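Local coordinates for DNA excision repair protein ERCC-6-like (Homo sapiens, PDB 5JNO) that works as an ATP-dependent DNA translocase and tension sensor, associating with catenated DNA stretched under tension until it is resolved during anaphase, at residues Lys17-Ala22 / Lys33-Ala38. Numbering follows the deposited sequence.
Sequences KEAKEA and KLFNLA
Ala19 O accepts a hydrogen bond from Thr23 OG1, one turn on in the same helix, and lies 3.9 Å from CE2 of Phe35 on helix 28-41. Helices 6-25 and 28-41 form the antiparallel hairpin of a tetratricopeptide repeat, TPR 1, in the N-terminal TPR region of this helicase, outside its ATPase core. Their local axes come within 8.5 Å and run at 158° to each other. As the eighth residue of the repeat, Ala19 holds a place where TPR motifs usually carry a small side chain; ending at CB, it lets its CA lie 5.3 Å from the CA of Leu34. That methyl group also makes a CH-pi contact with Phe35, sitting 3.3 Å from the ring centroid and 4° off the ring normal. Phe35 has CG beside its own backbone N (chi1 -75°), and its flat ring turns one face to the methyl, although its CB does not point at the other helix. Thr23 and Arg50 also touch the Phe35 side chain. Leu34, branched and apolar, meets the same methyl through its CB, 3.7 Å from Ala19 CB, and Tyr15 packs against it. No hydrogen bond links the two segments; Leu34 CD1 instead rests against the aliphatic base of Glu18, 3.6 Å from its CB.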
loop_
_atom_site.group_PDB
_atom_site.type_symbol
_atom_site.label_atom_id
_atom_site.label_comp_id
_atom_site.label_asym_id
_atom_site.label_seq_id
_atom_site.Cartn_x
_atom_site.Cartn_y
_atom_site.Cartn_z
ATOM N N LYS B 17 8.305 -3.845 7.877
ATOM C CA LYS B 17 9.691 -4.213 7.616
ATOM C C LYS B 17 10.321 -4.899 8.857
ATOM O O LYS B 17 10.985 -5.923 8.729
ATOM C CB LYS B 17 10.530 -3.004 7.236
ATOM C CG LYS B 17 11.954 -3.360 6.818
ATOM C CD LYS B 17 12.869 -2.140 6.783
ATOM C CE LYS B 17 14.221 -2.427 6.113
ATOM N NZ LYS B 17 14.226 -2.145 4.643
ATOM N N GLU B 18 10.106 -4.306 10.025
ATOM C CA GLU B 18 10.699 -4.791 11.287
ATOM C C GLU B 18 10.027 -6.066 11.783
ATOM O O GLU B 18 10.694 -6.934 12.338
ATOM C CB GLU B 18 10.661 -3.711 12.370
ATOM C CG GLU B 18 11.738 -2.652 12.170
ATOM C CD GLU B 18 11.482 -1.357 12.925
ATOM O OE1 GLU B 18 10.465 -1.260 13.649
ATOM O OE2 GLU B 18 12.300 -0.416 12.777
ATOM N N ALA B 19 8.717 -6.181 11.568
ATOM C CA ALA B 19 8.002 -7.410 11.906
ATOM C C ALA B 19 8.496 -8.593 11.082
ATOM O O ALA B 19 8.634 -9.697 11.618
ATOM C CB ALA B 19 6.504 -7.236 11.762
ATOM N N LYS B 20 8.789 -8.359 9.800
ATOM C CA LYS B 20 9.391 -9.397 8.960
ATOM C C LYS B 20 10.784 -9.809 9.438
ATOM O O LYS B 20 11.085 -10.991 9.471
ATOM C CB LYS B 20 9.447 -8.971 7.502
ATOM C CG LYS B 20 8.080 -9.008 6.857
ATOM C CD LYS B 20 8.138 -8.530 5.430
ATOM C CE LYS B 20 6.755 -8.580 4.802
ATOM N NZ LYS B 20 6.820 -8.221 3.356
ATOM N N GLU B 21 11.625 -8.832 9.781
ATOM C CA GLU B 21 12.979 -9.108 10.257
ATOM C C GLU B 21 12.938 -9.863 11.573
ATOM O O GLU B 21 13.656 -10.853 11.737
ATOM C CB GLU B 21 13.790 -7.825 10.395
ATOM C CG GLU B 21 14.362 -7.356 9.062
ATOM C CD GLU B 21 14.508 -5.835 8.933
ATOM O OE1 GLU B 21 14.487 -5.118 9.959
ATOM O OE2 GLU B 21 14.648 -5.353 7.787
ATOM N N ALA B 22 12.070 -9.413 12.480
ATOM C CA ALA B 22 11.828 -10.097 13.748
ATOM C C ALA B 22 11.414 -11.561 13.553
ATOM O O ALA B 22 11.869 -12.447 14.292
ATOM C CB ALA B 22 10.784 -9.359 14.573
ATOM N N LYS B 33 3.760 -7.938 18.139
ATOM C CA LYS B 33 3.540 -6.564 18.547
ATOM C C LYS B 33 3.582 -5.625 17.312
ATOM O O LYS B 33 2.675 -4.819 17.131
ATOM C CB LYS B 33 4.595 -6.150 19.562
ATOM C CG LYS B 33 4.506 -4.705 20.035
ATOM C CD LYS B 33 5.733 -4.331 20.868
ATOM C CE LYS B 33 6.100 -2.859 20.731
ATOM N NZ LYS B 33 7.510 -2.654 21.147
ATOM N N LEU B 34 4.615 -5.752 16.483
ATOM C CA LEU B 34 4.793 -4.854 15.319
ATOM C C LEU B 34 3.721 -5.021 14.225
ATOM O O LEU B 34 3.113 -4.021 13.796
ATOM C CB LEU B 34 6.186 -5.004 14.716
ATOM C CG LEU B 34 7.332 -4.541 15.613
ATOM C CD1 LEU B 34 8.655 -4.986 15.012
ATOM C CD2 LEU B 34 7.322 -3.034 15.814
ATOM N N PHE B 35 3.457 -6.259 13.800
ATOM C CA PHE B 35 2.324 -6.506 12.912
ATOM C C PHE B 35 1.017 -5.923 13.448
ATOM O O PHE B 35 0.206 -5.446 12.672
ATOM C CB PHE B 35 2.128 -7.987 12.584
ATOM C CG PHE B 35 3.129 -8.537 11.599
ATOM C CD1 PHE B 35 3.315 -7.938 10.338
ATOM C CD2 PHE B 35 3.855 -9.700 11.893
ATOM C CE1 PHE B 35 4.235 -8.471 9.426
ATOM C CE2 PHE B 35 4.776 -10.233 10.986
ATOM C CZ PHE B 35 4.967 -9.623 9.754
ATOM N N ASN B 36 0.800 -5.945 14.756
ATOM C CA ASN B 36 -0.426 -5.359 15.305
ATOM C C ASN B 36 -0.493 -3.859 15.229
ATOM O O ASN B 36 -1.568 -3.314 15.024
ATOM C CB ASN B 36 -0.639 -5.792 16.755
ATOM C CG ASN B 36 -1.368 -7.101 16.836
ATOM O OD1 ASN B 36 -2.553 -7.170 16.505
ATOM N ND2 ASN B 36 -0.666 -8.150 17.223
ATOM N N LEU B 37 0.639 -3.201 15.449
ATOM C CA LEU B 37 0.732 -1.748 15.297
ATOM C C LEU B 37 0.494 -1.329 13.824
ATOM O O LEU B 37 -0.159 -0.315 13.561
ATOM C CB LEU B 37 2.090 -1.241 15.789
ATOM C CG LEU B 37 2.326 -1.406 17.285
ATOM C CD1 LEU B 37 3.789 -1.176 17.633
ATOM C CD2 LEU B 37 1.427 -0.476 18.085
ATOM N N ALA B 38 0.987 -2.140 12.889
ATOM C CA ALA B 38 0.662 -2.005 11.465
ATOM C C ALA B 38 -0.835 -2.182 11.148
ATOM O O ALA B 38 -1.441 -1.351 10.463
ATOM C CB ALA B 38 1.489 -2.982 10.647
#